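Local coordinates for Lmo1076 protein (Listeria monocytogenes serovar 1/2a, PDB 5JQC) that is a putative autolysin, probably an amidase that helps degrade the cell wall, represented here by three SH3-like GW modules, at residues Tyr42-Ser45 against Ala46-Lys50; Gln150-Ser154 against Gly155-Tyr159; Ser204-Tyr207 against Asn208-Ser211; Thr219-Lys222 against Tyr223-Lys226. All coordinates share one frame; numbering follows the deposited sequence.

Contact 1. Residues Tyr42-Ser45 against Ala46-Lys50; sequences YNTS and AASAK
Ala-46 follows Ser-45 directly and starts a compact turn, in which Ala-46 O accepts Ala-49 N at 3.2 Å. Ala-47 comes next, and its CB lies 3.9 Å from OG of Ser-45. Ser-48 carries most of the contact. Its OG sits inside the bend of the chain and accepts two backbone N-H groups. Thr-44 N gives one bond to Ser-48 OG at 2.6 Å, and Ser-45 N gives another at 2.7 Å. Both are bent, at 136° and 149° at the hydrogen. With chi1 at 77°, OG lies between the backbone N and the carbonyl carbon of Ser-48. A bond also runs the other way, from Ser-48 N to Ser-45 OG at 3.2 Å. Ser-45 and Ser-48, three positions apart, thus each accept the other's backbone N-H on their hydroxyl oxygen. Ser-48 O closes the turn by taking Asn-43 N at 2.9 Å. That bond is almost straight, although the donor stands well above the carbonyl plane. CA of Tyr-42 adds a CA-H...O contact to the same Ser-48 O, and CD1 of the Tyr-42 ring lies 3.6 Å from Ser-48 O. Ala-49 completes the turn, with its CB 3.5 Å from Ser-45 O. Outside the turn, Thr-44 OG1 bonds to Ile-41 O and Asn-43 ND2 to Asp-15. The whole turn lies in the first GW module, in the surface loop between strand 36-37 and strand 53-54.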
ATOM      1  N   TYR A  42      23.184  -0.099 -31.576  1.00 58.53           N
ATOM      2  CA  TYR A  42      23.429  -0.802 -32.829  1.00 58.20           C
ATOM      3  C   TYR A  42      23.936   0.122 -33.935  1.00 61.40           C
ATOM      4  O   TYR A  42      23.430   1.232 -34.138  1.00 57.76           O
ATOM      5  CB  TYR A  42      22.160  -1.500 -33.276  1.00 59.69           C
ATOM      6  CG  TYR A  42      22.251  -2.130 -34.644  1.00 65.11           C
ATOM      7  CD1 TYR A  42      23.093  -3.210 -34.873  1.00 68.19           C
ATOM      8  CD2 TYR A  42      21.473  -1.661 -35.699  1.00 63.31           C
ATOM      9  CE1 TYR A  42      23.167  -3.807 -36.121  1.00 70.51           C
ATOM     10  CE2 TYR A  42      21.535  -2.250 -36.958  1.00 66.99           C
ATOM     11  CZ  TYR A  42      22.386  -3.325 -37.161  1.00 71.83           C
ATOM     12  OH  TYR A  42      22.459  -3.912 -38.408  1.00 72.20           O
ATOM     13  N   ASN A  43      24.975  -0.350 -34.632  1.00 63.28           N
ATOM     14  CA  ASN A  43      25.475   0.255 -35.870  1.00 63.49           C
ATOM     15  C   ASN A  43      25.945   1.698 -35.669  1.00 64.87           C
ATOM     16  O   ASN A  43      25.796   2.554 -36.550  1.00 64.46           O
ATOM     17  CB  ASN A  43      24.435   0.175 -36.989  1.00 62.05           C
ATOM     18  CG  ASN A  43      25.050   0.438 -38.351  1.00 68.32           C
ATOM     19  OD1 ASN A  43      26.193   0.057 -38.590  1.00 68.42           O
ATOM     20  ND2 ASN A  43      24.320   1.128 -39.231  1.00 67.74           N
ATOM     21  N   THR A  44      26.531   1.970 -34.504  1.00 62.93           N
ATOM     22  CA  THR A  44      27.152   3.255 -34.224  1.00 63.69           C
ATOM     23  C   THR A  44      28.673   3.202 -34.308  1.00 66.88           C
ATOM     24  O   THR A  44      29.314   4.259 -34.374  1.00 65.89           O
ATOM     25  CB  THR A  44      26.721   3.750 -32.838  1.00 63.27           C
ATOM     26  OG1 THR A  44      27.046   2.751 -31.863  1.00 69.43           O
ATOM     27  CG2 THR A  44      25.216   3.965 -32.817  1.00 60.29           C
ATOM     28  N   SER A  45      29.257   2.005 -34.323  1.00 68.36           N
ATOM     29  CA  SER A  45      30.688   1.805 -34.512  1.00 69.84           C
ATOM     30  C   SER A  45      30.898   0.405 -35.080  1.00 73.79           C
ATOM     31  O   SER A  45      29.956  -0.381 -35.228  1.00 71.03           O
ATOM     32  CB  SER A  45      31.460   1.976 -33.199  1.00 69.79           C
ATOM     33  OG  SER A  45      31.073   0.956 -32.286  1.00 71.88           O
ATOM     34  N   ALA A  46      32.159   0.102 -35.402  1.00 78.45           N
ATOM     35  CA  ALA A  46      32.508  -1.250 -35.825  1.00 78.50           C
ATOM     36  C   ALA A  46      32.141  -2.268 -34.750  1.00 79.13           C
ATOM     37  O   ALA A  46      31.571  -3.326 -35.049  1.00 80.06           O
ATOM     38  CB  ALA A  46      34.002  -1.323 -36.154  1.00 79.65           C
ATOM     39  N   ALA A  47      32.442  -1.955 -33.487  1.00 80.23           N
ATOM     40  CA  ALA A  47      32.123  -2.876 -32.400  1.00 79.13           C
ATOM     41  C   ALA A  47      30.615  -3.078 -32.269  1.00 82.80           C
ATOM     42  O   ALA A  47      30.149  -4.201 -32.033  1.00 86.22           O
ATOM     43  CB  ALA A  47      32.721  -2.361 -31.089  1.00 75.03           C
ATOM     44  N   SER A  48      29.836  -2.011 -32.454  1.00 79.35           N
ATOM     45  CA  SER A  48      28.389  -2.074 -32.298  1.00 73.85           C
ATOM     46  C   SER A  48      27.674  -2.621 -33.527  1.00 74.10           C
ATOM     47  O   SER A  48      26.437  -2.643 -33.545  1.00 73.03           O
ATOM     48  CB  SER A  48      27.838  -0.688 -31.962  1.00 71.15           C
ATOM     49  OG  SER A  48      27.780   0.128 -33.114  1.00 74.84           O
ATOM     50  N   ALA A  49      28.403  -3.055 -34.550  1.00 76.08           N
ATOM     51  CA  ALA A  49      27.776  -3.576 -35.756  1.00 75.84           C
ATOM     52  C   ALA A  49      27.683  -5.097 -35.775  1.00 80.86           C
ATOM     53  O   ALA A  49      26.760  -5.650 -36.390  1.00 78.87           O
ATOM     54  CB  ALA A  49      28.543  -3.090 -36.988  1.00 72.55           C
ATOM     55  N   LYS A  50      28.620  -5.778 -35.115  1.00 83.67           N
ATOM     56  CA  LYS A  50      28.627  -7.231 -35.029  1.00 82.63           C
ATOM     57  C   LYS A  50      27.759  -7.674 -33.860  1.00 87.77           C
ATOM     58  O   LYS A  50      27.937  -7.207 -32.728  1.00 91.64           O
ATOM     59  CB  LYS A  50      30.051  -7.763 -34.858  1.00 79.65           C
TER

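Contact 2. Residues Gln150-Ser154 against Gly155-Tyr159; sequences QGQIS and GRTYY
Tyr-158 N donates to Gly-151 O at 2.9 Å, nearly in line with the C=O bond. This is a rung of an antiparallel beta hairpin in the second GW module. Gly-151 N returns a bond to Tyr-158 O at 3.1 Å, so the two residues form a hydrogen-bonded pair. Ile-153 and Arg-156 form the next such pair. Ile-153 N meets Arg-156 O in the carbonyl plane, at 3.0 Å. Arg-156 N reaches Ile-153 O from well above the carbonyl plane, where the chain reverses. The reversal is a type I' turn, with Ser-154 and Gly-155 both at positive phi. Ser-154 CB lies over one face of the Arg-156 guanidinium, offset toward its rim. A sulfate, probably from the crystallisation liquor, is salt-bridged to Arg-156 NE. On the face that carries Arg-156, Ile-153 chi1 of -168° sets CG2 between backbone N and carbonyl carbon, 3.7 Å from CE2 of Tyr-158. On the other face Gln-152 and Thr-157 run alongside each other, as do Gln-150 and Tyr-159. Gln-150 NE2 is bonded to Asn-102 O, while its CB meets the edge of the Tyr-159 ring in plane, 3.9 Å from CD1.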
ATOM      1  N   GLN A 150       2.040   2.021   1.976  1.00 52.82           N
ATOM      2  CA  GLN A 150       1.090   2.145   0.878  1.00 50.37           C
ATOM      3  C   GLN A 150       1.832   2.391  -0.424  1.00 52.70           C
ATOM      4  O   GLN A 150       2.995   2.806  -0.437  1.00 53.91           O
ATOM      5  CB  GLN A 150       0.075   3.268   1.100  1.00 47.50           C
ATOM      6  CG  GLN A 150       0.642   4.661   1.087  1.00 52.73           C
ATOM      7  CD  GLN A 150      -0.440   5.707   1.011  1.00 59.00           C
ATOM      8  OE1 GLN A 150      -1.413   5.638   1.744  1.00 63.36           O
ATOM      9  NE2 GLN A 150      -0.296   6.666   0.094  1.00 64.21           N
ATOM     10  N   GLY A 151       1.134   2.116  -1.524  1.00 54.62           N
ATOM     11  CA  GLY A 151       1.612   2.407  -2.855  1.00 54.37           C
ATOM     12  C   GLY A 151       0.437   2.424  -3.794  1.00 56.91           C
ATOM     13  O   GLY A 151      -0.549   1.714  -3.561  1.00 57.17           O
ATOM     14  N   GLN A 152       0.512   3.215  -4.860  1.00 56.30           N
ATOM     15  CA  GLN A 152      -0.601   3.337  -5.781  1.00 55.27           C
ATOM     16  C   GLN A 152      -0.186   2.894  -7.168  1.00 56.36           C
ATOM     17  O   GLN A 152       0.989   2.963  -7.533  1.00 55.83           O
ATOM     18  CB  GLN A 152      -1.130   4.761  -5.849  1.00 65.91           C
ATOM     19  CG  GLN A 152      -1.711   5.226  -4.530  1.00 75.19           C
ATOM     20  CD  GLN A 152      -2.189   6.663  -4.582  1.00 82.53           C
ATOM     21  OE1 GLN A 152      -1.933   7.383  -5.558  1.00 84.99           O
ATOM     22  NE2 GLN A 152      -2.892   7.092  -3.528  1.00 82.13           N
ATOM     23  N   ILE A 153      -1.173   2.427  -7.922  1.00 57.11           N
ATOM     24  CA  ILE A 153      -0.990   2.067  -9.318  1.00 52.98           C
ATOM     25  C   ILE A 153      -2.364   1.943  -9.949  1.00 58.78           C
ATOM     26  O   ILE A 153      -3.305   1.407  -9.348  1.00 59.29           O
ATOM     27  CB  ILE A 153      -0.158   0.774  -9.473  1.00 51.61           C
ATOM     28  CG1 ILE A 153       0.248   0.604 -10.925  1.00 57.73           C
ATOM     29  CG2 ILE A 153      -0.943  -0.441  -9.050  1.00 50.96           C
ATOM     30  CD1 ILE A 153       1.335  -0.415 -11.104  1.00 60.85           C
ATOM     31  N   SER A 154      -2.477   2.474 -11.159  1.00 58.11           N
ATOM     32  CA  SER A 154      -3.719   2.429 -11.920  1.00 56.82           C
ATOM     33  C   SER A 154      -4.857   3.105 -11.167  1.00 56.13           C
ATOM     34  O   SER A 154      -6.031   2.774 -11.352  1.00 58.80           O
ATOM     35  CB  SER A 154      -4.085   0.996 -12.300  1.00 56.99           C
ATOM     36  OG  SER A 154      -3.135   0.501 -13.222  1.00 57.91           O
ATOM     37  N   GLY A 155      -4.513   4.080 -10.333  1.00 52.56           N
ATOM     38  CA  GLY A 155      -5.505   4.794  -9.567  1.00 55.90           C
ATOM     39  C   GLY A 155      -6.014   4.074  -8.342  1.00 58.57           C
ATOM     40  O   GLY A 155      -6.936   4.584  -7.685  1.00 59.31           O
ATOM     41  N   ARG A 156      -5.437   2.925  -7.990  1.00 53.11           N
ATOM     42  CA  ARG A 156      -5.830   2.201  -6.787  1.00 50.50           C
ATOM     43  C   ARG A 156      -4.708   2.218  -5.753  1.00 53.30           C
ATOM     44  O   ARG A 156      -3.522   2.183  -6.100  1.00 52.38           O
ATOM     45  CB  ARG A 156      -6.221   0.752  -7.110  1.00 47.82           C
ATOM     46  CG  ARG A 156      -7.449   0.615  -7.979  1.00 54.06           C
ATOM     47  CD  ARG A 156      -7.075  -0.193  -9.234  1.00 72.23           C
ATOM     48  NE  ARG A 156      -7.913   0.106 -10.399  1.00 76.53           N
ATOM     49  CZ  ARG A 156      -8.102  -0.731 -11.421  1.00 83.33           C
ATOM     50  NH1 ARG A 156      -8.878  -0.377 -12.443  1.00 81.43           N
ATOM     51  NH2 ARG A 156      -7.534  -1.936 -11.414  1.00 83.79           N
ATOM     52  N   THR A 157      -5.092   2.273  -4.483  1.00 51.00           N
ATOM     53  CA  THR A 157      -4.155   2.259  -3.368  1.00 49.89           C
ATOM     54  C   THR A 157      -4.113   0.867  -2.751  1.00 46.70           C
ATOM     55  O   THR A 157      -5.159   0.245  -2.526  1.00 53.41           O
ATOM     56  CB  THR A 157      -4.564   3.290  -2.317  1.00 54.45           C
ATOM     57  OG1 THR A 157      -4.787   4.549  -2.958  1.00 56.10           O
ATOM     58  CG2 THR A 157      -3.484   3.455  -1.273  1.00 59.31           C
ATOM     59  N   TYR A 158      -2.903   0.386  -2.495  1.00 44.95           N
ATOM     60  CA  TYR A 158      -2.653  -0.932  -1.937  1.00 45.93           C
ATOM     61  C   TYR A 158      -1.893  -0.787  -0.629  1.00 52.57           C
ATOM     62  O   TYR A 158      -0.847  -0.131  -0.588  1.00 56.62           O
ATOM     63  CB  TYR A 158      -1.842  -1.775  -2.907  1.00 46.21           C
ATOM     64  CG  TYR A 158      -2.625  -2.098  -4.157  1.00 50.68           C
ATOM     65  CD1 TYR A 158      -3.528  -3.145  -4.165  1.00 49.51           C
ATOM     66  CD2 TYR A 158      -2.487  -1.334  -5.313  1.00 52.18           C
ATOM     67  CE1 TYR A 158      -4.267  -3.448  -5.276  1.00 48.99           C
ATOM     68  CE2 TYR A 158      -3.230  -1.634  -6.455  1.00 52.96           C
ATOM     69  CZ  TYR A 158      -4.118  -2.696  -6.420  1.00 52.03           C
ATOM     70  OH  TYR A 158      -4.871  -3.014  -7.525  1.00 51.01           O
ATOM     71  N   TYR A 159      -2.403  -1.410   0.425  1.00 45.73           N
ATOM     72  CA  TYR A 159      -1.749  -1.388   1.735  1.00 45.61           C
ATOM     73  C   TYR A 159      -0.928  -2.646   1.925  1.00 50.64           C
ATOM     74  O   TYR A 159      -1.421  -3.752   1.675  1.00 54.23           O
ATOM     75  CB  TYR A 159      -2.768  -1.325   2.862  1.00 42.35           C
ATOM     76  CG  TYR A 159      -3.394   0.002   3.051  1.00 45.44           C
ATOM     77  CD1 TYR A 159      -2.787   1.152   2.581  1.00 47.43           C
ATOM     78  CD2 TYR A 159      -4.598   0.108   3.716  1.00 45.46           C
ATOM     79  CE1 TYR A 159      -3.383   2.383   2.767  1.00 50.39           C
ATOM     80  CE2 TYR A 159      -5.201   1.318   3.914  1.00 48.88           C
ATOM     81  CZ  TYR A 159      -4.591   2.458   3.446  1.00 52.47           C
ATOM     82  OH  TYR A 159      -5.205   3.675   3.648  1.00 56.86           O
TER

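Contact 3. Residues Ser204-Tyr207 against Asn208-Ser211; sequences SGVY and NTSS
Val-206 O is held twice by Thr-209. The hydroxyl OG1 of Thr-209 donates to Val-206 O at 2.6 Å. The backbone N of Thr-209 donates to the same Val-206 O at 3.2 Å, with a bent N-H angle of 141°. The motif is a type II beta turn from Val-206 to Thr-209, reinforced by the side chain of its last residue. Both donors come from the same face of the carbonyl plane, each tilted out of it. The threonine torsion accounts for the hydroxyl bond. Chi1 of 60° swings OG1 back over the turn, between its own N and carbonyl carbon. CG2 of Thr-209 then packs against Val-206, 3.7 Å from CG1. Val-206 and Thr-209 both also touch Thr-236 of strand 226-236, so the turn is seated on the sheet of the third GW module. Asn-208 occupies the third position of the turn with positive phi, as is usual for that position in a type II turn. Its backbone is hydrogen-bonded to Asp-180. The ring of Tyr-207 meets Tyr-203 edge-to-face and also touches Trp-241. This groups three aromatic side chains beside the turn. A bound di(hydroxyethyl)ether lies about 3 Å from the Tyr-207 side chain at the nearest atoms. One face of the Tyr-207 ring is covered in part by its neighbour, Asn-208. CB of Asn-208 makes a CH-pi contact there, 4.0 Å from the centroid of the Tyr-207 ring and toward its rim, with CD2 among the nearest ring atoms.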
ATOM      1  N   SER A 204     -17.500   0.423  24.633  1.00 55.51           N
ATOM      2  CA  SER A 204     -16.538  -0.156  25.572  1.00 52.07           C
ATOM      3  C   SER A 204     -15.163   0.520  25.501  1.00 57.35           C
ATOM      4  O   SER A 204     -14.438   0.553  26.506  1.00 59.58           O
ATOM      5  CB  SER A 204     -16.397  -1.651  25.316  1.00 49.34           C
ATOM      6  OG  SER A 204     -15.729  -1.886  24.103  1.00 56.02           O
ATOM      7  N   GLY A 205     -14.770   1.018  24.326  1.00 57.36           N
ATOM      8  CA  GLY A 205     -13.557   1.802  24.180  1.00 50.76           C
ATOM      9  C   GLY A 205     -13.853   3.129  23.502  1.00 51.55           C
ATOM     10  O   GLY A 205     -14.998   3.423  23.153  1.00 53.05           O
ATOM     11  N   VAL A 206     -12.804   3.939  23.339  1.00 49.55           N
ATOM     12  CA  VAL A 206     -12.972   5.189  22.603  1.00 44.99           C
ATOM     13  C   VAL A 206     -13.475   4.858  21.210  1.00 43.69           C
ATOM     14  O   VAL A 206     -12.988   3.914  20.577  1.00 47.23           O
ATOM     15  CB  VAL A 206     -11.656   5.972  22.549  1.00 49.00           C
ATOM     16  CG1 VAL A 206     -11.811   7.226  21.704  1.00 47.96           C
ATOM     17  CG2 VAL A 206     -11.151   6.321  23.979  1.00 51.94           C
ATOM     18  N   TYR A 207     -14.459   5.625  20.727  1.00 43.40           N
ATOM     19  CA  TYR A 207     -15.252   5.186  19.579  1.00 50.26           C
ATOM     20  C   TYR A 207     -14.392   5.008  18.328  1.00 52.15           C
ATOM     21  O   TYR A 207     -13.657   5.920  17.918  1.00 52.45           O
ATOM     22  CB  TYR A 207     -16.382   6.177  19.296  1.00 52.47           C
ATOM     23  CG  TYR A 207     -17.134   5.883  18.002  1.00 62.32           C
ATOM     24  CD1 TYR A 207     -18.074   4.852  17.935  1.00 63.31           C
ATOM     25  CD2 TYR A 207     -16.902   6.635  16.849  1.00 67.68           C
ATOM     26  CE1 TYR A 207     -18.764   4.581  16.746  1.00 67.83           C
ATOM     27  CE2 TYR A 207     -17.577   6.371  15.664  1.00 64.81           C
ATOM     28  CZ  TYR A 207     -18.505   5.345  15.617  1.00 66.18           C
ATOM     29  OH  TYR A 207     -19.177   5.089  14.447  1.00 69.33           O
ATOM     30  N   ASN A 208     -14.471   3.803  17.751  1.00 51.31           N
ATOM     31  CA  ASN A 208     -13.876   3.460  16.458  1.00 48.24           C
ATOM     32  C   ASN A 208     -12.353   3.429  16.509  1.00 50.66           C
ATOM     33  O   ASN A 208     -11.670   3.694  15.506  1.00 52.85           O
ATOM     34  CB  ASN A 208     -14.358   4.404  15.350  1.00 51.89           C
ATOM     35  CG  ASN A 208     -14.181   3.811  13.971  1.00 50.88           C
ATOM     36  OD1 ASN A 208     -13.611   4.445  13.083  1.00 57.40           O
ATOM     37  ND2 ASN A 208     -14.642   2.587  13.790  1.00 48.49           N
ATOM     38  N   THR A 209     -11.804   3.092  17.671  1.00 49.71           N
ATOM     39  CA  THR A 209     -10.366   2.946  17.814  1.00 44.30           C
ATOM     40  C   THR A 209      -9.917   1.481  17.823  1.00 47.87           C
ATOM     41  O   THR A 209      -8.706   1.218  17.806  1.00 49.82           O
ATOM     42  CB  THR A 209      -9.901   3.664  19.095  1.00 49.16           C
ATOM     43  OG1 THR A 209     -10.561   3.094  20.226  1.00 58.05           O
ATOM     44  CG2 THR A 209     -10.277   5.138  19.045  1.00 45.10           C
ATOM     45  N   SER A 210     -10.852   0.527  17.820  1.00 47.62           N
ATOM     46  CA  SER A 210     -10.511  -0.891  17.877  1.00 45.57           C
ATOM     47  C   SER A 210     -11.715  -1.694  17.404  1.00 50.50           C
ATOM     48  O   SER A 210     -12.781  -1.139  17.115  1.00 52.41           O
ATOM     49  CB  SER A 210     -10.101  -1.314  19.289  1.00 43.56           C
ATOM     50  OG  SER A 210     -11.230  -1.240  20.128  1.00 51.48           O
ATOM     51  N   SER A 211     -11.531  -3.015  17.315  0.68 51.44           N
ATOM     52  CA  SER A 211     -12.617  -3.887  16.870  0.68 55.90           C
ATOM     53  C   SER A 211     -13.806  -3.836  17.825  0.68 58.81           C
ATOM     54  O   SER A 211     -14.961  -3.859  17.383  0.68 61.37           O
ATOM     55  CB  SER A 211     -12.116  -5.322  16.737  0.68 54.25           C
ATOM     56  OG  SER A 211     -13.198  -6.183  16.461  0.68 56.91           O
TER

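Contact 4. Residues Thr219-Lys222 against Tyr223-Lys226; sequences TGAK and YNNK
Lys-222 and Tyr-223 run side by side because their torsions send them the same way. The lysine leaves its backbone extended and then bends at chi3, 54°, which brings CE back to the ring. In Tyr-223 a chi1 of -52° puts CG beside its own N and opposite the carbonyl carbon. CE of Lys-222 ends 3.8 Å from OH of Tyr-223, and CG of Lys-222 lies over one face of the ring. The contact is thus made by the methylene part of the lysine. The backbone here winds in a short 3-10 turn. Tyr-223 N bonds to Gly-220 O at 3.1 Å, and Asn-224 N bonds to Ala-221 O at 3.2 Å. Both donors stand well above the carbonyl planes they reach. Gly-220 O also lies at the edge of the Tyr-223 ring, 4.1 Å from CD1. The far part of the ring approaches Thr-219 O, with CE1 at 4.1 Å. Tyr-223 also meets Phe-244 edge-to-face and touches Ile-194, which anchors the turn on the sheet of the third GW module. The Asn-224 side chain comes back to Ala-221, with CB 3.4 Å from Ala-221 O. Its amide is bonded at both ends, ND2 to Asp-198 and OD1 to Ala-197 N. A type II turn runs from Tyr-223 to Lys-226, and Asn-225 with Lys-226 forms a G1 bulge opposite Ile-194. The chemistry implies a turn held by backbone bonds, with one face of the tyrosine against the lysine methylenes and the asparagine amide tying it to the neighbouring loop.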
ATOM      1  N   THR A 219     -27.654   2.775  24.097  1.00 85.77           N
ATOM      2  CA  THR A 219     -27.767   4.211  23.900  1.00 88.04           C
ATOM      3  C   THR A 219     -27.658   4.917  25.248  1.00 87.43           C
ATOM      4  O   THR A 219     -27.853   4.318  26.311  1.00 82.45           O
ATOM      5  CB  THR A 219     -29.083   4.584  23.204  1.00 90.20           C
ATOM      6  OG1 THR A 219     -30.197   4.071  23.951  1.00 92.06           O
ATOM      7  CG2 THR A 219     -29.107   4.028  21.781  1.00 87.88           C
ATOM      8  N   GLY A 220     -27.313   6.205  25.193  1.00 91.20           N
ATOM      9  CA  GLY A 220     -27.278   7.014  26.399  1.00 96.83           C
ATOM     10  C   GLY A 220     -28.636   7.397  26.946  1.00100.03           C
ATOM     11  O   GLY A 220     -28.702   8.040  28.001  1.00 99.84           O
ATOM     12  N   ALA A 221     -29.715   7.023  26.241  1.00 97.77           N
ATOM     13  CA  ALA A 221     -31.069   7.300  26.708  1.00 94.41           C
ATOM     14  C   ALA A 221     -31.292   6.754  28.108  1.00 91.56           C
ATOM     15  O   ALA A 221     -31.880   7.439  28.951  1.00 88.64           O
ATOM     16  CB  ALA A 221     -32.097   6.711  25.733  1.00 91.92           C
ATOM     17  N   LYS A 222     -30.796   5.542  28.376  1.00 88.82           N
ATOM     18  CA  LYS A 222     -31.014   4.889  29.663  1.00 87.81           C
ATOM     19  C   LYS A 222     -30.469   5.715  30.831  1.00 91.96           C
ATOM     20  O   LYS A 222     -30.995   5.630  31.944  1.00 96.16           O
ATOM     21  CB  LYS A 222     -30.392   3.486  29.624  1.00 83.41           C
ATOM     22  CG  LYS A 222     -30.163   2.841  30.979  1.00 82.86           C
ATOM     23  CD  LYS A 222     -29.850   1.365  30.833  1.00 83.61           C
ATOM     24  CE  LYS A 222     -28.690   1.120  29.894  1.00 81.94           C
ATOM     25  NZ  LYS A 222     -28.424  -0.339  29.755  1.00 82.76           N
ATOM     26  N   TYR A 223     -29.448   6.543  30.600  1.00 89.92           N
ATOM     27  CA  TYR A 223     -28.803   7.292  31.672  1.00 88.73           C
ATOM     28  C   TYR A 223     -29.250   8.750  31.729  1.00 90.91           C
ATOM     29  O   TYR A 223     -28.499   9.607  32.207  1.00 90.32           O
ATOM     30  CB  TYR A 223     -27.281   7.226  31.527  1.00 89.41           C
ATOM     31  CG  TYR A 223     -26.712   5.830  31.390  1.00 85.57           C
ATOM     32  CD1 TYR A 223     -26.498   5.272  30.139  1.00 84.64           C
ATOM     33  CD2 TYR A 223     -26.382   5.076  32.514  1.00 85.25           C
ATOM     34  CE1 TYR A 223     -25.983   4.004  30.001  1.00 83.51           C
ATOM     35  CE2 TYR A 223     -25.863   3.802  32.389  1.00 83.51           C
ATOM     36  CZ  TYR A 223     -25.666   3.272  31.126  1.00 84.35           C
ATOM     37  OH  TYR A 223     -25.154   2.004  30.985  1.00 86.64           O
ATOM     38  N   ASN A 224     -30.455   9.056  31.263  1.00 93.06           N
ATOM     39  CA  ASN A 224     -30.880  10.446  31.196  1.00 97.05           C
ATOM     40  C   ASN A 224     -31.255  10.988  32.569  1.00101.30           C
ATOM     41  O   ASN A 224     -31.754  10.262  33.436  1.00 99.53           O
ATOM     42  CB  ASN A 224     -32.056  10.605  30.240  1.00 95.12           C
ATOM     43  CG  ASN A 224     -31.612  10.676  28.804  1.00 93.85           C
ATOM     44  OD1 ASN A 224     -30.537  11.200  28.501  1.00 90.36           O
ATOM     45  ND2 ASN A 224     -32.430  10.144  27.906  1.00 95.46           N
ATOM     46  N   ASN A 225     -31.011  12.290  32.744  1.00105.27           N
ATOM     47  CA  ASN A 225     -31.225  12.981  34.016  1.00109.90           C
ATOM     48  C   ASN A 225     -30.520  12.251  35.162  1.00109.22           C
ATOM     49  O   ASN A 225     -31.044  12.120  36.272  1.00112.65           O
ATOM     50  CB  ASN A 225     -32.722  13.157  34.295  1.00112.50           C
ATOM     51  CG  ASN A 225     -33.003  14.213  35.364  1.00116.63           C
ATOM     52  OD1 ASN A 225     -32.184  15.108  35.618  1.00117.44           O
ATOM     53  ND2 ASN A 225     -34.168  14.110  35.999  1.00117.14           N
ATOM     54  N   LYS A 226     -29.309  11.770  34.887  1.00102.94           N
ATOM     55  CA  LYS A 226     -28.516  11.001  35.836  1.00 97.57           C
ATOM     56  C   LYS A 226     -27.182  11.703  36.034  1.00 95.91           C
ATOM     57  O   LYS A 226     -26.549  12.120  35.058  1.00 95.60           O
ATOM     58  CB  LYS A 226     -28.298   9.571  35.328  1.00 94.90           C
ATOM     59  CG  LYS A 226     -28.392   8.505  36.392  1.00 95.64           C
ATOM     60  CD  LYS A 226     -29.785   8.454  36.984  1.00 99.45           C
ATOM     61  CE  LYS A 226     -29.861   7.429  38.099  1.00101.70           C
ATOM     62  NZ  LYS A 226     -31.233   7.339  38.669  1.00103.12           N
TER

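From the N terminus, contact 1 closes a turn in the loop between strands 36-37 and 53-54 of the first GW module. Contact 2 closes the hairpin of strands 144-153 and 156-163 in the second. Contacts 3 and 4 both belong to the third module. Contact 3 lies in the loop between strands 201-202 and 218-219, and contact 4 leads from strand 218-219 into strand 226-236. The four follow in series; none nests or crosses. Centres of contacts 1 and 4 are about 87 Å apart, on opposite sides of the chain's centre. Even contacts 3 and 4 stay about 10 Å apart at their nearest atoms.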